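Local coordinates for Ras GTPase-activating-like protein IQGAP2 (Homo sapiens, PDB 5CJP) that probably binds GTP-loaded Rho-family GTPases such as Cdc42 through a Ras-GAP-related helical domain, as a scaffold rather than a GTPase activator, at residues 101-115 with 236-250. Numbering follows the deposited sequence.
Sequences NRGARGQNTLRQLLA and RYMNPAIVAPDGFDI
Leu-110 lays its CD1 methyl over one face of the Tyr-237 ring, a CH-pi contact 4.2 Å from CD1 to the ring centroid and nearer the rim than the middle. With chi1 at -180°, CG lies opposite the backbone N of Tyr-237, and the ring reaches the loop, where OH meets CG2 of Thr-109. The other methyl of Leu-110, CD2, rests on CB of Met-238 at 3.8 Å. One turn on, Leu-114 rests CD1 against both CB of Ala-241 and CG1 of Ile-242, and Ile-191 of helix 167-193 touches Leu-114 as well. The end of helix 222-243 carries the Arg-Tyr-Met-Asn-Pro-Ala sequence, a form of the Ras-GAP family signature; Asn-239 within it hydrogen-bonds an aromatic side chain of another protein's chain. Arg-102 runs out extended to the same helix. NH2 of Arg-102 donates to O of Tyr-237 over 3.1 Å (151° at the hydrogen), from above the carbonyl plane, and NE adds a weak bond. Phe-248 CE2 lies over one guanidinium face, the planes 60° apart. A leucine in place of Arg-102 would probably leave the Tyr-237 carbonyl without these donors and Phe-248 without its flat cationic neighbour. Ile-250 wedges CD1 against CB of Leu-110 (3.7 Å) and CG2 beside Ala-115. Arg-111 NE makes a weak bond to Ile-250 O at the guanidinium edge, while Asp-249 OD1, 3.1 Å from Arg-111 NH2, sits above the face and pairs by charge alone.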
loop_
_atom_site.group_PDB
_atom_site.type_symbol
_atom_site.label_atom_id
_atom_site.label_comp_id
_atom_site.label_asym_id
_atom_site.label_seq_id
_atom_site.Cartn_x
_atom_site.Cartn_y
_atom_site.Cartn_z
ATOM N N ASN E 101 -1.015 6.035 -23.106
ATOM C CA ASN E 101 -2.387 6.142 -23.570
ATOM C C ASN E 101 -3.236 4.901 -23.300
ATOM O O ASN E 101 -4.460 4.941 -23.404
ATOM C CB ASN E 101 -2.400 6.522 -25.058
ATOM C CG ASN E 101 -2.247 8.031 -25.267
ATOM O OD1 ASN E 101 -3.138 8.801 -24.929
ATOM N ND2 ASN E 101 -1.116 8.450 -25.799
ATOM N N ARG E 102 -2.591 3.806 -22.924
ATOM C CA ARG E 102 -3.319 2.577 -22.625
ATOM C C ARG E 102 -3.978 2.629 -21.259
ATOM O O ARG E 102 -5.160 2.303 -21.114
ATOM C CB ARG E 102 -2.392 1.358 -22.666
ATOM C CG ARG E 102 -2.305 0.705 -24.012
ATOM C CD ARG E 102 -1.338 -0.471 -24.032
ATOM N NE ARG E 102 -1.220 -0.973 -25.395
ATOM C CZ ARG E 102 -0.066 -1.296 -25.965
ATOM N NH1 ARG E 102 1.077 -1.185 -25.286
ATOM N NH2 ARG E 102 -0.047 -1.680 -27.232
ATOM N N GLY E 103 -3.212 3.037 -20.254
ATOM C CA GLY E 103 -3.754 3.070 -18.914
ATOM C C GLY E 103 -3.681 4.387 -18.189
ATOM O O GLY E 103 -3.377 4.411 -16.996
ATOM N N ALA E 104 -3.970 5.472 -18.902
ATOM C CA ALA E 104 -3.957 6.811 -18.323
ATOM C C ALA E 104 -5.106 6.962 -17.323
ATOM O O ALA E 104 -5.221 6.190 -16.379
ATOM C CB ALA E 104 -4.064 7.865 -19.432
ATOM N N ARG E 105 -5.969 7.946 -17.553
ATOM C CA ARG E 105 -7.104 8.223 -16.672
ATOM C C ARG E 105 -8.492 7.933 -17.224
ATOM O O ARG E 105 -9.480 7.943 -16.485
ATOM C CB ARG E 105 -7.055 9.671 -16.255
ATOM C CG ARG E 105 -6.097 9.917 -15.166
ATOM C CD ARG E 105 -6.657 9.260 -13.938
ATOM N NE ARG E 105 -6.583 10.168 -12.811
ATOM C CZ ARG E 105 -5.474 10.370 -12.117
ATOM N NH1 ARG E 105 -4.369 9.710 -12.448
ATOM N NH2 ARG E 105 -5.464 11.237 -11.113
ATOM N N GLY E 106 -8.570 7.720 -18.532
ATOM C CA GLY E 106 -9.841 7.395 -19.148
ATOM C C GLY E 106 -9.867 5.883 -19.180
ATOM O O GLY E 106 -10.759 5.275 -19.761
ATOM N N GLN E 107 -8.863 5.296 -18.529
ATOM C CA GLN E 107 -8.663 3.851 -18.429
ATOM C C GLN E 107 -9.450 3.004 -19.398
ATOM O O GLN E 107 -8.945 2.639 -20.461
ATOM C CB GLN E 107 -8.931 3.370 -17.003
ATOM C CG GLN E 107 -7.670 3.337 -16.178
ATOM C CD GLN E 107 -7.891 2.870 -14.766
ATOM O OE1 GLN E 107 -8.041 1.678 -14.502
ATOM N NE2 GLN E 107 -7.912 3.814 -13.837
ATOM N N ASN E 108 -10.679 2.674 -19.024
ATOM C CA ASN E 108 -11.533 1.862 -19.872
ATOM C C ASN E 108 -11.674 2.501 -21.250
ATOM O O ASN E 108 -12.632 3.227 -21.504
ATOM C CB ASN E 108 -12.918 1.695 -19.229
ATOM C CG ASN E 108 -12.876 0.888 -17.936
ATOM O OD1 ASN E 108 -12.168 1.246 -16.991
ATOM N ND2 ASN E 108 -13.640 -0.204 -17.892
ATOM N N THR E 109 -10.708 2.246 -22.128
ATOM C CA THR E 109 -10.746 2.782 -23.483
ATOM C C THR E 109 -10.655 1.626 -24.473
ATOM O O THR E 109 -11.523 1.462 -25.334
ATOM C CB THR E 109 -9.594 3.785 -23.747
ATOM O OG1 THR E 109 -9.648 4.217 -25.116
ATOM C CG2 THR E 109 -8.231 3.149 -23.442
ATOM N N LEU E 110 -9.604 0.820 -24.351
ATOM C CA LEU E 110 -9.460 -0.323 -25.232
ATOM C C LEU E 110 -10.371 -1.439 -24.742
ATOM O O LEU E 110 -10.992 -2.137 -25.542
ATOM C CB LEU E 110 -8.002 -0.802 -25.278
ATOM C CG LEU E 110 -7.075 0.048 -26.150
ATOM C CD1 LEU E 110 -5.698 -0.562 -26.186
ATOM C CD2 LEU E 110 -7.638 0.137 -27.541
ATOM N N ARG E 111 -10.461 -1.599 -23.424
ATOM C CA ARG E 111 -11.321 -2.638 -22.878
ATOM C C ARG E 111 -12.765 -2.186 -23.063
ATOM O O ARG E 111 -13.668 -2.999 -23.235
ATOM C CB ARG E 111 -10.993 -2.912 -21.401
ATOM C CG ARG E 111 -11.872 -2.239 -20.384
ATOM C CD ARG E 111 -11.486 -2.669 -18.964
ATOM N NE ARG E 111 -11.449 -4.125 -18.806
ATOM C CZ ARG E 111 -11.454 -4.760 -17.632
ATOM N NH1 ARG E 111 -11.499 -4.075 -16.503
ATOM N NH2 ARG E 111 -11.405 -6.085 -17.577
ATOM N N GLN E 112 -12.976 -0.879 -23.064
ATOM C CA GLN E 112 -14.312 -0.346 -23.271
ATOM C C GLN E 112 -14.470 -0.119 -24.766
ATOM O O GLN E 112 -14.990 0.906 -25.194
ATOM C CB GLN E 112 -14.473 0.991 -22.537
ATOM C CG GLN E 112 -15.853 1.616 -22.666
ATOM C CD GLN E 112 -15.816 3.139 -22.671
ATOM O OE1 GLN E 112 -16.269 3.779 -23.620
ATOM N NE2 GLN E 112 -15.289 3.724 -21.603
ATOM N N LEU E 113 -14.017 -1.077 -25.566
ATOM C CA LEU E 113 -14.092 -0.931 -27.017
ATOM C C LEU E 113 -13.797 -2.252 -27.730
ATOM O O LEU E 113 -14.286 -2.493 -28.838
ATOM C CB LEU E 113 -13.093 0.154 -27.458
ATOM C CG LEU E 113 -12.943 0.549 -28.933
ATOM C CD1 LEU E 113 -12.207 1.865 -29.032
ATOM C CD2 LEU E 113 -12.180 -0.513 -29.681
ATOM N N LEU E 114 -13.005 -3.108 -27.085
ATOM C CA LEU E 114 -12.646 -4.390 -27.660
ATOM C C LEU E 114 -13.185 -5.552 -26.857
ATOM O O LEU E 114 -13.409 -6.631 -27.402
ATOM C CB LEU E 114 -11.130 -4.533 -27.742
ATOM C CG LEU E 114 -10.322 -3.651 -28.688
ATOM C CD1 LEU E 114 -8.832 -3.918 -28.436
ATOM C CD2 LEU E 114 -10.704 -3.938 -30.136
ATOM N N ALA E 115 -13.391 -5.327 -25.564
ATOM C CA ALA E 115 -13.858 -6.374 -24.668
ATOM C C ALA E 115 -15.066 -7.159 -25.168
ATOM O O ALA E 115 -15.041 -8.388 -25.177
ATOM C CB ALA E 115 -14.142 -5.787 -23.282
ATOM N N ARG E 236 0.675 -0.857 -33.169
ATOM C CA ARG E 236 1.285 -0.566 -31.895
ATOM C C ARG E 236 0.297 -0.377 -30.738
ATOM O O ARG E 236 0.470 -0.969 -29.666
ATOM C CB ARG E 236 2.185 0.665 -32.059
ATOM C CG ARG E 236 3.682 0.359 -31.983
ATOM C CD ARG E 236 4.009 -0.006 -30.527
ATOM N NE ARG E 236 5.416 0.097 -30.127
ATOM C CZ ARG E 236 6.296 0.958 -30.623
ATOM N NH1 ARG E 236 5.956 1.812 -31.579
ATOM N NH2 ARG E 236 7.517 0.996 -30.116
ATOM N N TYR E 237 -0.756 0.410 -30.954
ATOM C CA TYR E 237 -1.717 0.691 -29.896
ATOM C C TYR E 237 -2.760 -0.364 -29.547
ATOM O O TYR E 237 -2.816 -0.827 -28.413
ATOM C CB TYR E 237 -2.424 2.017 -30.191
ATOM C CG TYR E 237 -3.447 2.430 -29.153
ATOM C CD1 TYR E 237 -3.104 2.517 -27.793
ATOM C CD2 TYR E 237 -4.754 2.771 -29.533
ATOM C CE1 TYR E 237 -4.032 2.934 -26.842
ATOM C CE2 TYR E 237 -5.697 3.194 -28.586
ATOM C CZ TYR E 237 -5.330 3.273 -27.243
ATOM O OH TYR E 237 -6.259 3.687 -26.297
ATOM N N MET E 238 -3.592 -0.753 -30.504
ATOM C CA MET E 238 -4.643 -1.718 -30.192
ATOM C C MET E 238 -4.492 -3.167 -30.629
ATOM O O MET E 238 -5.059 -4.049 -29.997
ATOM C CB MET E 238 -5.976 -1.192 -30.692
ATOM C CG MET E 238 -6.078 -1.051 -32.182
ATOM S SD MET E 238 -7.620 -0.206 -32.500
ATOM C CE MET E 238 -7.008 1.401 -33.178
ATOM N N ASN E 239 -3.739 -3.430 -31.693
ATOM C CA ASN E 239 -3.583 -4.804 -32.150
ATOM C C ASN E 239 -3.067 -5.710 -31.017
ATOM O O ASN E 239 -3.452 -6.882 -30.909
ATOM C CB ASN E 239 -2.657 -4.850 -33.369
ATOM C CG ASN E 239 -2.874 -6.089 -34.212
ATOM O OD1 ASN E 239 -4.010 -6.504 -34.448
ATOM N ND2 ASN E 239 -1.788 -6.679 -34.685
ATOM N N PRO E 240 -2.167 -5.188 -30.170
ATOM C CA PRO E 240 -1.689 -6.049 -29.087
ATOM C C PRO E 240 -2.803 -6.395 -28.097
ATOM O O PRO E 240 -2.804 -7.472 -27.504
ATOM C CB PRO E 240 -0.585 -5.207 -28.454
ATOM C CG PRO E 240 0.008 -4.515 -29.649
ATOM C CD PRO E 240 -1.225 -4.075 -30.411
ATOM N N ALA E 241 -3.761 -5.494 -27.919
ATOM C CA ALA E 241 -4.842 -5.755 -26.983
ATOM C C ALA E 241 -5.822 -6.791 -27.532
ATOM O O ALA E 241 -6.519 -7.488 -26.775
ATOM C CB ALA E 241 -5.559 -4.476 -26.659
ATOM N N ILE E 242 -5.881 -6.894 -28.852
ATOM C CA ILE E 242 -6.744 -7.874 -29.471
ATOM C C ILE E 242 -6.085 -9.256 -29.292
ATOM O O ILE E 242 -6.733 -10.223 -28.900
ATOM C CB ILE E 242 -6.926 -7.562 -30.965
ATOM C CG1 ILE E 242 -7.747 -6.279 -31.125
ATOM C CG2 ILE E 242 -7.586 -8.734 -31.678
ATOM C CD1 ILE E 242 -7.689 -5.732 -32.510
ATOM N N VAL E 243 -4.786 -9.332 -29.562
ATOM C CA VAL E 243 -4.031 -10.573 -29.444
ATOM C C VAL E 243 -3.807 -11.019 -28.005
ATOM O O VAL E 243 -3.732 -12.213 -27.720
ATOM C CB VAL E 243 -2.669 -10.429 -30.134
ATOM C CG1 VAL E 243 -1.729 -11.552 -29.702
ATOM C CG2 VAL E 243 -2.860 -10.448 -31.634
ATOM N N ALA E 244 -3.687 -10.067 -27.093
ATOM C CA ALA E 244 -3.475 -10.420 -25.696
ATOM C C ALA E 244 -4.384 -9.631 -24.772
ATOM O O ALA E 244 -3.919 -8.793 -24.014
ATOM C CB ALA E 244 -2.017 -10.193 -25.309
ATOM N N PRO E 245 -5.699 -9.885 -24.832
ATOM C CA PRO E 245 -6.629 -9.165 -23.964
ATOM C C PRO E 245 -6.393 -9.490 -22.500
ATOM O O PRO E 245 -6.789 -8.734 -21.622
ATOM C CB PRO E 245 -7.997 -9.636 -24.456
ATOM C CG PRO E 245 -7.717 -10.989 -25.015
ATOM C CD PRO E 245 -6.430 -10.777 -25.749
ATOM N N ASP E 246 -5.749 -10.619 -22.236
ATOM C CA ASP E 246 -5.464 -11.037 -20.867
ATOM C C ASP E 246 -4.272 -10.272 -20.335
ATOM O O ASP E 246 -4.176 -10.002 -19.137
ATOM C CB ASP E 246 -5.178 -12.536 -20.832
ATOM C CG ASP E 246 -4.117 -12.949 -21.841
ATOM O OD1 ASP E 246 -4.061 -12.359 -22.943
ATOM O OD2 ASP E 246 -3.343 -13.883 -21.542
ATOM N N GLY E 247 -3.363 -9.926 -21.242
ATOM C CA GLY E 247 -2.167 -9.189 -20.872
ATOM C C GLY E 247 -2.415 -7.697 -20.759
ATOM O O GLY E 247 -1.897 -7.038 -19.866
ATOM N N PHE E 248 -3.222 -7.152 -21.656
ATOM C CA PHE E 248 -3.506 -5.728 -21.617
ATOM C C PHE E 248 -4.816 -5.381 -20.928
ATOM O O PHE E 248 -5.432 -4.362 -21.233
ATOM C CB PHE E 248 -3.469 -5.156 -23.030
ATOM C CG PHE E 248 -2.107 -5.163 -23.627
ATOM C CD1 PHE E 248 -1.580 -6.335 -24.168
ATOM C CD2 PHE E 248 -1.297 -4.019 -23.565
ATOM C CE1 PHE E 248 -0.263 -6.374 -24.634
ATOM C CE2 PHE E 248 0.023 -4.045 -24.030
ATOM C CZ PHE E 248 0.544 -5.217 -24.562
ATOM N N ASP E 249 -5.225 -6.236 -19.995
ATOM C CA ASP E 249 -6.445 -6.051 -19.209
ATOM C C ASP E 249 -7.684 -5.598 -19.984
ATOM O O ASP E 249 -8.314 -4.599 -19.634
ATOM C CB ASP E 249 -6.181 -5.060 -18.075
ATOM C CG ASP E 249 -7.259 -5.091 -17.005
ATOM O OD1 ASP E 249 -8.384 -5.555 -17.295
ATOM O OD2 ASP E 249 -6.978 -4.636 -15.875
ATOM N N ILE E 250 -8.037 -6.335 -21.030
ATOM C CA ILE E 250 -9.222 -6.009 -21.817
ATOM C C ILE E 250 -10.351 -6.830 -21.218
ATOM O O ILE E 250 -11.513 -6.408 -21.211
ATOM C CB ILE E 250 -9.048 -6.407 -23.291
ATOM C CG1 ILE E 250 -7.863 -5.644 -23.878
ATOM C CG2 ILE E 250 -10.331 -6.141 -24.075
ATOM C CD1 ILE E 250 -8.011 -4.188 -23.780
#